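Local coordinates for protein phosphoethanolamine N-methyltransferase 1 (Haemonchus contortus, PDB 4KRG) that probably transfers a methyl group from S-adenosylmethionine to the nitrogen of phosphoethanolamine, a step of nematode phosphocholine biosynthesis, at residues D280-N285 and Y459-A464; S284-D289 and K401-E406; S296-F301 and H315-K320. All coordinates share one frame; numbering follows the deposited sequence.

Interaction 1. Residues D280-N285 and Y459-A464; sequences DKIFSN and YLLIKA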
loop_
_atom_site.group_PDB
_atom_site.type_symbol
_atom_site.label_atom_id
_atom_site.label_comp_id
_atom_site.label_asym_id
_atom_site.label_seq_id
_atom_site.Cartn_x
_atom_site.Cartn_y
_atom_site.Cartn_z
ATOM N N ASP A 280 6.827 23.968 -4.026
ATOM C CA ASP A 280 8.286 23.948 -4.127
ATOM C C ASP A 280 8.886 25.302 -3.787
ATOM O O ASP A 280 9.790 25.398 -2.954
ATOM C CB ASP A 280 8.747 23.577 -5.542
ATOM C CG ASP A 280 8.351 22.173 -5.943
ATOM O OD1 ASP A 280 7.832 21.433 -5.093
ATOM O OD2 ASP A 280 8.575 21.812 -7.116
ATOM N N LYS A 281 8.372 26.337 -4.449
ATOM C CA LYS A 281 8.852 27.703 -4.276
ATOM C C LYS A 281 8.696 28.168 -2.830
ATOM O O LYS A 281 9.545 28.888 -2.308
ATOM C CB LYS A 281 8.110 28.651 -5.223
ATOM C CG LYS A 281 8.449 30.132 -5.043
ATOM C CD LYS A 281 9.714 30.521 -5.811
ATOM C CE LYS A 281 10.355 31.806 -5.289
ATOM N NZ LYS A 281 9.489 33.003 -5.444
ATOM N N ILE A 282 7.614 27.742 -2.185
ATOM C CA ILE A 282 7.344 28.106 -0.793
ATOM C C ILE A 282 8.291 27.408 0.176
ATOM O O ILE A 282 8.902 28.045 1.027
ATOM C CB ILE A 282 5.903 27.749 -0.394
ATOM C CG1 ILE A 282 4.898 28.405 -1.346
ATOM C CG2 ILE A 282 5.644 28.134 1.046
ATOM C CD1 ILE A 282 5.034 29.891 -1.453
ATOM N N PHE A 283 8.406 26.093 0.036
ATOM C CA PHE A 283 9.272 25.290 0.893
ATOM C C PHE A 283 10.744 25.630 0.694
ATOM O O PHE A 283 11.575 25.337 1.553
ATOM C CB PHE A 283 9.062 23.795 0.623
ATOM C CG PHE A 283 7.865 23.194 1.330
ATOM C CD1 PHE A 283 7.796 23.164 2.721
ATOM C CD2 PHE A 283 6.831 22.614 0.604
ATOM C CE1 PHE A 283 6.708 22.598 3.371
ATOM C CE2 PHE A 283 5.740 22.048 1.249
ATOM C CZ PHE A 283 5.683 22.036 2.637
ATOM N N SER A 284 11.067 26.233 -0.444
ATOM C CA SER A 284 12.450 26.588 -0.755
ATOM C C SER A 284 13.033 27.581 0.250
ATOM O O SER A 284 14.242 27.607 0.477
ATOM C CB SER A 284 12.560 27.147 -2.173
ATOM O OG SER A 284 12.049 28.462 -2.240
ATOM N N ASN A 285 12.178 28.388 0.866
ATOM C CA ASN A 285 12.661 29.375 1.825
ATOM C C ASN A 285 12.582 28.935 3.287
ATOM O O ASN A 285 12.749 29.761 4.184
ATOM C CB ASN A 285 11.951 30.717 1.641
ATOM C CG ASN A 285 12.870 31.900 1.900
ATOM O OD1 ASN A 285 13.987 31.959 1.380
ATOM N ND2 ASN A 285 12.411 32.839 2.720
ATOM N N TYR A 459 -1.982 30.970 3.867
ATOM C CA TYR A 459 -0.952 29.988 4.197
ATOM C C TYR A 459 0.098 30.478 5.176
ATOM O O TYR A 459 0.603 31.593 5.060
ATOM C CB TYR A 459 -0.271 29.456 2.930
ATOM C CG TYR A 459 -1.145 28.518 2.147
ATOM C CD1 TYR A 459 -1.245 27.178 2.500
ATOM C CD2 TYR A 459 -1.887 28.973 1.067
ATOM C CE1 TYR A 459 -2.057 26.313 1.793
ATOM C CE2 TYR A 459 -2.704 28.117 0.349
ATOM C CZ TYR A 459 -2.785 26.791 0.719
ATOM O OH TYR A 459 -3.593 25.937 0.020
ATOM N N LEU A 460 0.416 29.619 6.138
ATOM C CA LEU A 460 1.502 29.864 7.070
ATOM C C LEU A 460 2.609 28.859 6.807
ATOM O O LEU A 460 2.350 27.680 6.544
ATOM C CB LEU A 460 1.023 29.719 8.514
ATOM C CG LEU A 460 -0.111 30.623 8.993
ATOM C CD1 LEU A 460 -0.507 30.260 10.417
ATOM C CD2 LEU A 460 0.290 32.087 8.907
ATOM N N LEU A 461 3.845 29.328 6.876
ATOM C CA LEU A 461 4.994 28.449 6.773
ATOM C C LEU A 461 5.624 28.432 8.150
ATOM O O LEU A 461 6.008 29.475 8.674
ATOM C CB LEU A 461 5.981 28.982 5.739
ATOM C CG LEU A 461 7.188 28.115 5.391
ATOM C CD1 LEU A 461 6.746 26.765 4.858
ATOM C CD2 LEU A 461 8.053 28.828 4.364
ATOM N N ILE A 462 5.704 27.249 8.744
ATOM C CA ILE A 462 6.162 27.119 10.122
ATOM C C ILE A 462 7.395 26.215 10.216
ATOM O O ILE A 462 7.466 25.176 9.558
ATOM C CB ILE A 462 5.031 26.574 11.016
ATOM C CG1 ILE A 462 3.777 27.440 10.854
ATOM C CG2 ILE A 462 5.475 26.517 12.472
ATOM C CD1 ILE A 462 2.508 26.780 11.302
ATOM N N LYS A 463 8.371 26.633 11.021
ATOM C CA LYS A 463 9.551 25.830 11.300
ATOM C C LYS A 463 9.673 25.684 12.809
ATOM O O LYS A 463 9.440 26.644 13.545
ATOM C CB LYS A 463 10.810 26.504 10.746
ATOM C CG LYS A 463 10.819 26.695 9.236
ATOM C CD LYS A 463 11.938 27.625 8.783
ATOM C CE LYS A 463 13.306 27.161 9.262
ATOM N NZ LYS A 463 13.644 25.787 8.800
ATOM N N ALA A 464 10.022 24.484 13.265
ATOM C CA ALA A 464 10.259 24.231 14.682
ATOM C C ALA A 464 11.107 22.978 14.854
ATOM O O ALA A 464 11.608 22.419 13.883
ATOM C CB ALA A 464 8.940 24.096 15.443
#
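Leu-461 meets Ile-282 and Phe-283 with its two methyls: CD2 faces Ile-282 alone, while CD1 touches both residues. CD2 lies 3.5 Å from the Ile-282 backbone O and 4.2 Å from Ile-282 CG2; CD1 is likewise 4.2 Å from that CG2. The torsions account for this. In Leu-461, CG stands trans to the backbone N (chi1 -174°), which carries the fork toward the helical turn, while Ile-282 has chi1 -56°, leaving CG2 as the branch trans to its own N and the one that touches. The two side chains run alongside each other, pointing opposite ways. Phe-283 starts away from strand 458-465, yet its ring returns far enough for CD1 to come within 4.3 Å of Leu-461 CD1, an oblique approach. Ile-282 and Phe-283 also pack on Leu-405 of the adjoining strand 400-408, and Ile-282 reaches helix 434-448. Ile-282 O, beside the leucine methyl, accepts Asn-285 N at 3.3 Å. The contact thus seats a short helix on the antiparallel strand of a class I methyltransferase-like sheet. No hydrogen bond spans the two segments, which implies that methyl and ring packing, rather than directional bonding, sets their fit.

Interaction 2. Residues S284-D289 and K401-E406; sequences SNAIDD and KVVLLE. With BOG (octyl beta-D-glucopyranoside), chain F.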
loop_
_atom_site.group_PDB
_atom_site.type_symbol
_atom_site.label_atom_id
_atom_site.label_comp_id
_atom_site.label_asym_id
_atom_site.label_seq_id
_atom_site.Cartn_x
_atom_site.Cartn_y
_atom_site.Cartn_z
ATOM N N SER A 284 11.067 26.233 -0.444
ATOM C CA SER A 284 12.450 26.588 -0.755
ATOM C C SER A 284 13.033 27.581 0.250
ATOM O O SER A 284 14.242 27.607 0.477
ATOM C CB SER A 284 12.560 27.147 -2.173
ATOM O OG SER A 284 12.049 28.462 -2.240
ATOM N N ASN A 285 12.178 28.388 0.866
ATOM C CA ASN A 285 12.661 29.375 1.825
ATOM C C ASN A 285 12.582 28.935 3.287
ATOM O O ASN A 285 12.749 29.761 4.184
ATOM C CB ASN A 285 11.951 30.717 1.641
ATOM C CG ASN A 285 12.870 31.900 1.900
ATOM O OD1 ASN A 285 13.987 31.959 1.380
ATOM N ND2 ASN A 285 12.411 32.839 2.720
ATOM N N ALA A 286 12.342 27.644 3.526
ATOM C CA ALA A 286 12.265 27.118 4.892
ATOM C C ALA A 286 13.036 25.819 5.082
ATOM O O ALA A 286 13.367 25.441 6.205
ATOM C CB ALA A 286 10.825 26.932 5.318
ATOM N N ILE A 287 13.308 25.125 3.986
ATOM C CA ILE A 287 14.089 23.900 4.068
ATOM C C ILE A 287 15.508 24.146 3.563
ATOM O O ILE A 287 15.710 24.620 2.444
ATOM C CB ILE A 287 13.448 22.747 3.273
ATOM C CG1 ILE A 287 12.014 22.494 3.744
ATOM C CG2 ILE A 287 14.284 21.484 3.411
ATOM C CD1 ILE A 287 11.239 21.559 2.829
ATOM N N ASP A 288 16.484 23.839 4.411
ATOM C CA ASP A 288 17.893 23.955 4.063
ATOM C C ASP A 288 18.591 22.691 4.529
ATOM O O ASP A 288 17.933 21.786 5.032
ATOM C CB ASP A 288 18.504 25.196 4.717
ATOM C CG ASP A 288 18.142 25.325 6.188
ATOM O OD1 ASP A 288 18.138 24.304 6.899
ATOM O OD2 ASP A 288 17.857 26.454 6.640
ATOM N N ASP A 289 19.912 22.624 4.389
ATOM C CA ASP A 289 20.641 21.419 4.794
ATOM C C ASP A 289 20.864 21.308 6.309
ATOM O O ASP A 289 21.501 20.369 6.778
ATOM C CB ASP A 289 21.965 21.272 4.030
ATOM C CG ASP A 289 22.940 22.390 4.329
ATOM O OD1 ASP A 289 22.490 23.541 4.527
ATOM O OD2 ASP A 289 24.160 22.114 4.358
ATOM N N LYS A 401 14.184 18.564 13.085
ATOM C CA LYS A 401 13.542 19.816 12.702
ATOM C C LYS A 401 12.333 19.527 11.833
ATOM O O LYS A 401 12.310 18.542 11.098
ATOM C CB LYS A 401 14.516 20.708 11.939
ATOM C CG LYS A 401 15.729 21.136 12.747
ATOM C CD LYS A 401 16.713 21.919 11.893
ATOM C CE LYS A 401 18.056 22.032 12.586
ATOM N NZ LYS A 401 17.886 22.556 13.959
ATOM N N VAL A 402 11.324 20.383 11.918
ATOM C CA VAL A 402 10.129 20.214 11.106
ATOM C C VAL A 402 9.845 21.495 10.331
ATOM O O VAL A 402 10.269 22.581 10.728
ATOM C CB VAL A 402 8.900 19.831 11.956
ATOM C CG1 VAL A 402 9.216 18.640 12.848
ATOM C CG2 VAL A 402 8.449 21.014 12.803
ATOM N N VAL A 403 9.154 21.346 9.207
ATOM C CA VAL A 403 8.699 22.473 8.406
ATOM C C VAL A 403 7.266 22.170 7.991
ATOM O O VAL A 403 6.996 21.133 7.382
ATOM C CB VAL A 403 9.580 22.691 7.149
ATOM C CG1 VAL A 403 9.078 23.873 6.336
ATOM C CG2 VAL A 403 11.029 22.912 7.535
ATOM N N LEU A 404 6.343 23.056 8.343
ATOM C CA LEU A 404 4.935 22.839 8.033
ATOM C C LEU A 404 4.402 23.947 7.141
ATOM O O LEU A 404 4.644 25.118 7.405
ATOM C CB LEU A 404 4.105 22.801 9.315
ATOM C CG LEU A 404 4.623 21.897 10.425
ATOM C CD1 LEU A 404 3.770 22.058 11.667
ATOM C CD2 LEU A 404 4.640 20.450 9.971
ATOM N N LEU A 405 3.686 23.578 6.084
ATOM C CA LEU A 405 2.914 24.548 5.311
ATOM C C LEU A 405 1.460 24.318 5.683
ATOM O O LEU A 405 0.965 23.192 5.614
ATOM C CB LEU A 405 3.128 24.364 3.806
ATOM C CG LEU A 405 2.406 25.326 2.851
ATOM C CD1 LEU A 405 2.761 26.785 3.143
ATOM C CD2 LEU A 405 2.731 24.981 1.409
ATOM N N GLU A 406 0.778 25.372 6.112
ATOM C CA GLU A 406 -0.564 25.209 6.654
ATOM C C GLU A 406 -1.586 26.135 6.020
ATOM O O GLU A 406 -1.384 27.343 5.991
ATOM C CB GLU A 406 -0.547 25.448 8.164
ATOM C CG GLU A 406 0.166 24.383 8.952
ATOM C CD GLU A 406 -0.543 23.049 8.883
ATOM O OE1 GLU A 406 -1.789 23.026 8.724
ATOM O OE2 GLU A 406 0.154 22.016 8.987
HETATM C C1 BOG F . 19.825 22.914 -2.227
HETATM O O1 BOG F . 18.941 23.622 -3.033
HETATM C C2 BOG F . 21.004 22.448 -3.060
HETATM O O2 BOG F . 20.539 21.511 -4.024
HETATM C C3 BOG F . 22.079 21.828 -2.235
HETATM O O3 BOG F . 23.222 21.551 -3.095
HETATM C C4 BOG F . 22.506 22.707 -1.106
HETATM O O4 BOG F . 23.418 21.997 -0.240
HETATM C C5 BOG F . 21.323 23.166 -0.266
HETATM O O5 BOG F . 20.254 23.778 -1.086
HETATM C C6 BOG F . 21.799 24.154 0.707
HETATM O O6 BOG F . 21.506 23.693 1.995
HETATM C "C1'" BOG F . 17.568 23.303 -2.787
HETATM C "C2'" BOG F . 16.649 23.982 -3.847
HETATM C "C3'" BOG F . 15.174 23.885 -3.463
HETATM C "C4'" BOG F . 14.637 22.650 -3.075
HETATM C "C5'" BOG F . 13.480 22.558 -2.034
HETATM C "C6'" BOG F . 12.333 21.657 -2.516
HETATM C "C7'" BOG F . 11.215 21.450 -1.462
HETATM C "C8'" BOG F . 10.519 20.139 -1.625
#
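Ala-286 and Ile-287 grip the two methyls of Val-403 from a loop that lies against strand 400-408, a strand paired parallel with 372-378 and antiparallel with 458-465 in the Rossmann-like sheet of the C-terminal half of this di-domain methyltransferase. In the first shell Ala-286 CB sits 3.7 Å from Val-403 CG1, and Ile-287 CG1 sits 3.9 Å from Val-403 CG2, the isoleucine crossing the valine at a slant. With chi1 at 180°, Val-403 holds CG1 trans to its backbone N and CG2 trans to its carbonyl carbon, opening both methyls to the loop: CG1 is nearest Ala-286 CB, and CG2 meets both Ile-287 CG1 and Ala-286 O, the latter at 3.7 Å. One shell further out, that O accepts a hydrogen bond from Lys-463 NZ, while Val-403 is pinned by backbone bonds to Met-375 and Ala-377 of strand 372-378. Ile-287 rests in addition on Val-376 and Val-292. Asp-288 OD1 accepts the Val-291 N, which helps fix the loop beyond the apolar patch. At the end of the loop segment a bound octyl glucoside, a detergent, meets Asp-289: its O6 receives a weak bond from Asp-289 N (3.1 Å, N-H...O 132°) and donates to Asp-289 OD1 at 2.7 Å.

Interaction 3. Residues S296-F301 and H315-K320; sequences STAYVF and HLLAEK. With BOG (octyl beta-D-glucopyranoside), chain F; BOG (octyl beta-D-glucopyranoside), chain E.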
loop_
_atom_site.group_PDB
_atom_site.type_symbol
_atom_site.label_atom_id
_atom_site.label_comp_id
_atom_site.label_asym_id
_atom_site.label_seq_id
_atom_site.Cartn_x
_atom_site.Cartn_y
_atom_site.Cartn_z
ATOM N N SER A 296 20.217 11.970 4.809
ATOM C CA SER A 296 19.271 11.733 5.893
ATOM C C SER A 296 17.990 11.111 5.335
ATOM O O SER A 296 17.822 11.023 4.119
ATOM C CB SER A 296 18.960 13.034 6.622
ATOM O OG SER A 296 18.402 13.974 5.737
ATOM N N THR A 297 17.102 10.651 6.215
ATOM C CA THR A 297 15.780 10.199 5.790
ATOM C C THR A 297 14.714 11.154 6.326
ATOM O O THR A 297 14.570 11.326 7.530
ATOM C CB THR A 297 15.481 8.753 6.241
ATOM O OG1 THR A 297 16.473 7.868 5.702
ATOM C CG2 THR A 297 14.115 8.318 5.741
ATOM N N ALA A 298 13.988 11.787 5.417
ATOM C CA ALA A 298 12.934 12.728 5.780
ATOM C C ALA A 298 11.588 12.014 5.882
ATOM O O ALA A 298 11.286 11.127 5.090
ATOM C CB ALA A 298 12.851 13.838 4.742
ATOM N N TYR A 299 10.777 12.406 6.853
ATOM C CA TYR A 299 9.417 11.906 6.949
ATOM C C TYR A 299 8.509 12.962 6.341
ATOM O O TYR A 299 8.506 14.105 6.783
ATOM C CB TYR A 299 9.060 11.650 8.413
ATOM C CG TYR A 299 7.666 11.100 8.664
ATOM C CD1 TYR A 299 7.376 9.752 8.468
ATOM C CD2 TYR A 299 6.656 11.923 9.141
ATOM C CE1 TYR A 299 6.107 9.250 8.713
ATOM C CE2 TYR A 299 5.395 11.432 9.391
ATOM C CZ TYR A 299 5.125 10.095 9.177
ATOM O OH TYR A 299 3.866 9.622 9.438
ATOM N N VAL A 300 7.766 12.589 5.308
ATOM C CA VAL A 300 6.883 13.533 4.628
ATOM C C VAL A 300 5.424 13.099 4.754
ATOM O O VAL A 300 5.096 11.934 4.550
ATOM C CB VAL A 300 7.288 13.710 3.144
ATOM C CG1 VAL A 300 6.210 14.467 2.361
ATOM C CG2 VAL A 300 8.621 14.426 3.040
ATOM N N PHE A 301 4.552 14.039 5.106
ATOM C CA PHE A 301 3.147 13.724 5.340
ATOM C C PHE A 301 2.276 14.670 4.511
ATOM O O PHE A 301 2.328 15.880 4.696
ATOM C CB PHE A 301 2.836 13.851 6.841
ATOM C CG PHE A 301 1.382 13.630 7.204
ATOM C CD1 PHE A 301 0.856 12.354 7.283
ATOM C CD2 PHE A 301 0.559 14.704 7.509
ATOM C CE1 PHE A 301 -0.468 12.157 7.625
ATOM C CE2 PHE A 301 -0.756 14.513 7.856
ATOM C CZ PHE A 301 -1.273 13.242 7.910
ATOM N N HIS A 315 10.265 14.015 -4.645
ATOM C CA HIS A 315 11.331 13.735 -5.587
ATOM C C HIS A 315 12.318 14.887 -5.643
ATOM O O HIS A 315 13.524 14.669 -5.644
ATOM C CB HIS A 315 10.781 13.377 -6.965
ATOM C CG HIS A 315 10.382 11.939 -7.081
ATOM N ND1 HIS A 315 9.109 11.493 -6.808
ATOM C CD2 HIS A 315 11.107 10.842 -7.407
ATOM C CE1 HIS A 315 9.058 10.186 -6.972
ATOM N NE2 HIS A 315 10.257 9.762 -7.336
ATOM N N LEU A 316 11.809 16.113 -5.658
ATOM C CA LEU A 316 12.682 17.279 -5.644
ATOM C C LEU A 316 13.426 17.378 -4.312
ATOM O O LEU A 316 14.596 17.763 -4.266
ATOM C CB LEU A 316 11.879 18.551 -5.907
ATOM C CG LEU A 316 12.707 19.832 -5.916
ATOM C CD1 LEU A 316 13.677 19.800 -7.086
ATOM C CD2 LEU A 316 11.804 21.039 -5.995
ATOM N N LEU A 317 12.744 17.020 -3.230
ATOM C CA LEU A 317 13.371 16.993 -1.921
ATOM C C LEU A 317 14.583 16.070 -1.942
ATOM O O LEU A 317 15.689 16.495 -1.648
ATOM C CB LEU A 317 12.373 16.533 -0.866
ATOM C CG LEU A 317 12.822 16.734 0.576
ATOM C CD1 LEU A 317 13.026 18.201 0.851
ATOM C CD2 LEU A 317 11.787 16.164 1.533
ATOM N N ALA A 318 14.369 14.813 -2.317
ATOM C CA ALA A 318 15.456 13.846 -2.399
ATOM C C ALA A 318 16.577 14.292 -3.335
ATOM O O ALA A 318 17.754 14.048 -3.072
ATOM C CB ALA A 318 14.927 12.502 -2.833
ATOM N N GLU A 319 16.216 14.931 -4.441
ATOM C CA GLU A 319 17.223 15.372 -5.404
ATOM C C GLU A 319 18.085 16.493 -4.850
ATOM O O GLU A 319 19.311 16.411 -4.868
ATOM C CB GLU A 319 16.582 15.831 -6.714
ATOM C CG GLU A 319 17.619 16.343 -7.706
ATOM C CD GLU A 319 17.017 16.964 -8.945
ATOM O OE1 GLU A 319 15.861 17.432 -8.881
ATOM O OE2 GLU A 319 17.710 16.989 -9.986
ATOM N N LYS A 320 17.435 17.543 -4.358
ATOM C CA LYS A 320 18.136 18.745 -3.929
ATOM C C LYS A 320 18.927 18.568 -2.639
ATOM O O LYS A 320 19.945 19.220 -2.448
ATOM C CB LYS A 320 17.158 19.915 -3.795
ATOM C CG LYS A 320 16.640 20.452 -5.117
ATOM C CD LYS A 320 17.762 21.063 -5.953
ATOM C CE LYS A 320 17.222 21.657 -7.240
ATOM N NZ LYS A 320 18.313 21.942 -8.207
HETATM C C1 BOG F . 19.825 22.914 -2.227
HETATM O O1 BOG F . 18.941 23.622 -3.033
HETATM C C2 BOG F . 21.004 22.448 -3.060
HETATM O O2 BOG F . 20.539 21.511 -4.024
HETATM C C3 BOG F . 22.079 21.828 -2.235
HETATM O O3 BOG F . 23.222 21.551 -3.095
HETATM C C4 BOG F . 22.506 22.707 -1.106
HETATM O O4 BOG F . 23.418 21.997 -0.240
HETATM C C5 BOG F . 21.323 23.166 -0.266
HETATM O O5 BOG F . 20.254 23.778 -1.086
HETATM C C6 BOG F . 21.799 24.154 0.707
HETATM O O6 BOG F . 21.506 23.693 1.995
HETATM C "C1'" BOG F . 17.568 23.303 -2.787
HETATM C "C2'" BOG F . 16.649 23.982 -3.847
HETATM C "C3'" BOG F . 15.174 23.885 -3.463
HETATM C "C4'" BOG F . 14.637 22.650 -3.075
HETATM C "C5'" BOG F . 13.480 22.558 -2.034
HETATM C "C6'" BOG F . 12.333 21.657 -2.516
HETATM C "C7'" BOG F . 11.215 21.450 -1.462
HETATM C "C8'" BOG F . 10.519 20.139 -1.625
HETATM C C1 BOG E . 15.957 5.593 10.288
HETATM O O1 BOG E . 14.974 4.854 9.661
HETATM C C2 BOG E . 16.677 4.765 11.333
HETATM O O2 BOG E . 15.754 4.421 12.354
HETATM C C3 BOG E . 17.808 5.537 11.921
HETATM O O3 BOG E . 18.528 4.705 12.872
HETATM C C4 BOG E . 18.744 6.035 10.868
HETATM O O4 BOG E . 19.785 6.841 11.454
HETATM C C5 BOG E . 17.997 6.860 9.830
HETATM O O5 BOG E . 16.896 6.078 9.248
HETATM C C6 BOG E . 18.893 7.271 8.747
HETATM O O6 BOG E . 18.651 8.618 8.485
HETATM C "C1'" BOG E . 13.851 5.646 9.276
HETATM C "C2'" BOG E . 12.806 4.697 8.633
HETATM C "C3'" BOG E . 13.388 3.920 7.464
HETATM C "C4'" BOG E . 12.860 4.084 6.179
HETATM C "C5'" BOG E . 13.812 3.936 4.958
HETATM C "C6'" BOG E . 13.083 3.975 3.608
HETATM C "C7'" BOG E . 12.990 5.392 2.991
HETATM C "C8'" BOG E . 13.865 5.527 1.792
#
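Leu-317 lays one methyl, CD2, over two side chains of the strand 297-302: it stands 3.9 Å from Val-300 CG2 and 4.1 Å from Ala-298 CB. Those two residues are two positions apart, so their side chains emerge from the same face of the strand, and a single leucine branch spans both. Its CG lies trans to the backbone N (chi1 -168°), extending the side chain from the helix toward the sheet. Val-300 answers with the branch trans to its carbonyl carbon, and the valine and leucine run alongside each other in opposite senses. Tyr-299, between them in sequence, has its CB turned away from the helix. No hydrogen bond links the segments, and the nearest CA pair, Ala-298 and Ala-318, is 8.6 Å apart, so the backbones stay separated and only side chains meet.

The other branch of Leu-317 serves a different partner: CD1 is 4.0 Å from C8', the last carbon of a bound octyl glucoside. Leu-316 CD2 approaches C6' of the same tail at 3.6 Å. Lys-320 follows along the detergent with its aliphatic part: chi1 (-71°) sets CG trans to the carbonyl carbon and 3.6 Å from C4', and the bend at chi2 (-65°) turns CD to 3.4 Å from the sugar O2, while the Lys-320 backbone O accepts that O2 at 2.8 Å. A second octyl glucoside lies near Thr-297, whose backbone N is bonded to Asp-373 OD2.

Within the fold, helix 314-321 is the crossover of a beta-alpha-beta unit between strands 297-302 and 324-329, as in class I methyltransferases. Ala-298 is hydrogen-bonded through its backbone to Asn-324 and Trp-326, Thr-297 and Tyr-299 bond to strand 372-378 on the other edge, and His-315 and Ala-318 extend the helix's packing to strand 350-354.

Overall arrangement
Interactions 1 and 2 form one continuous packing zone: their centres lie 5 Å apart, they share Ser-284 and Asn-285, and they land on the adjacent strands 458-465 and 400-408. Leu-461 CD2 approaches Ala-286 CB at 3.5 Å, and Ile-462 O lies 2.7 Å from Leu-404 N, a probable hydrogen bond. Interaction 3 is about 11 Å from interaction 2 and about 14 Å from interaction 1, centre to centre. Ile-287 CD1 and Leu-317 CD1, 4.3 Å apart, join it to interaction 2, and one octyl glucoside reaches all three contacts, through Phe-283, Asp-289, and Leu-316, Leu-317 and Lys-320. The phosphoethanolamine pocket, with Trp-129 and Tyr-186, draws on the earlier part of the chain; none of these contacts contributes to it.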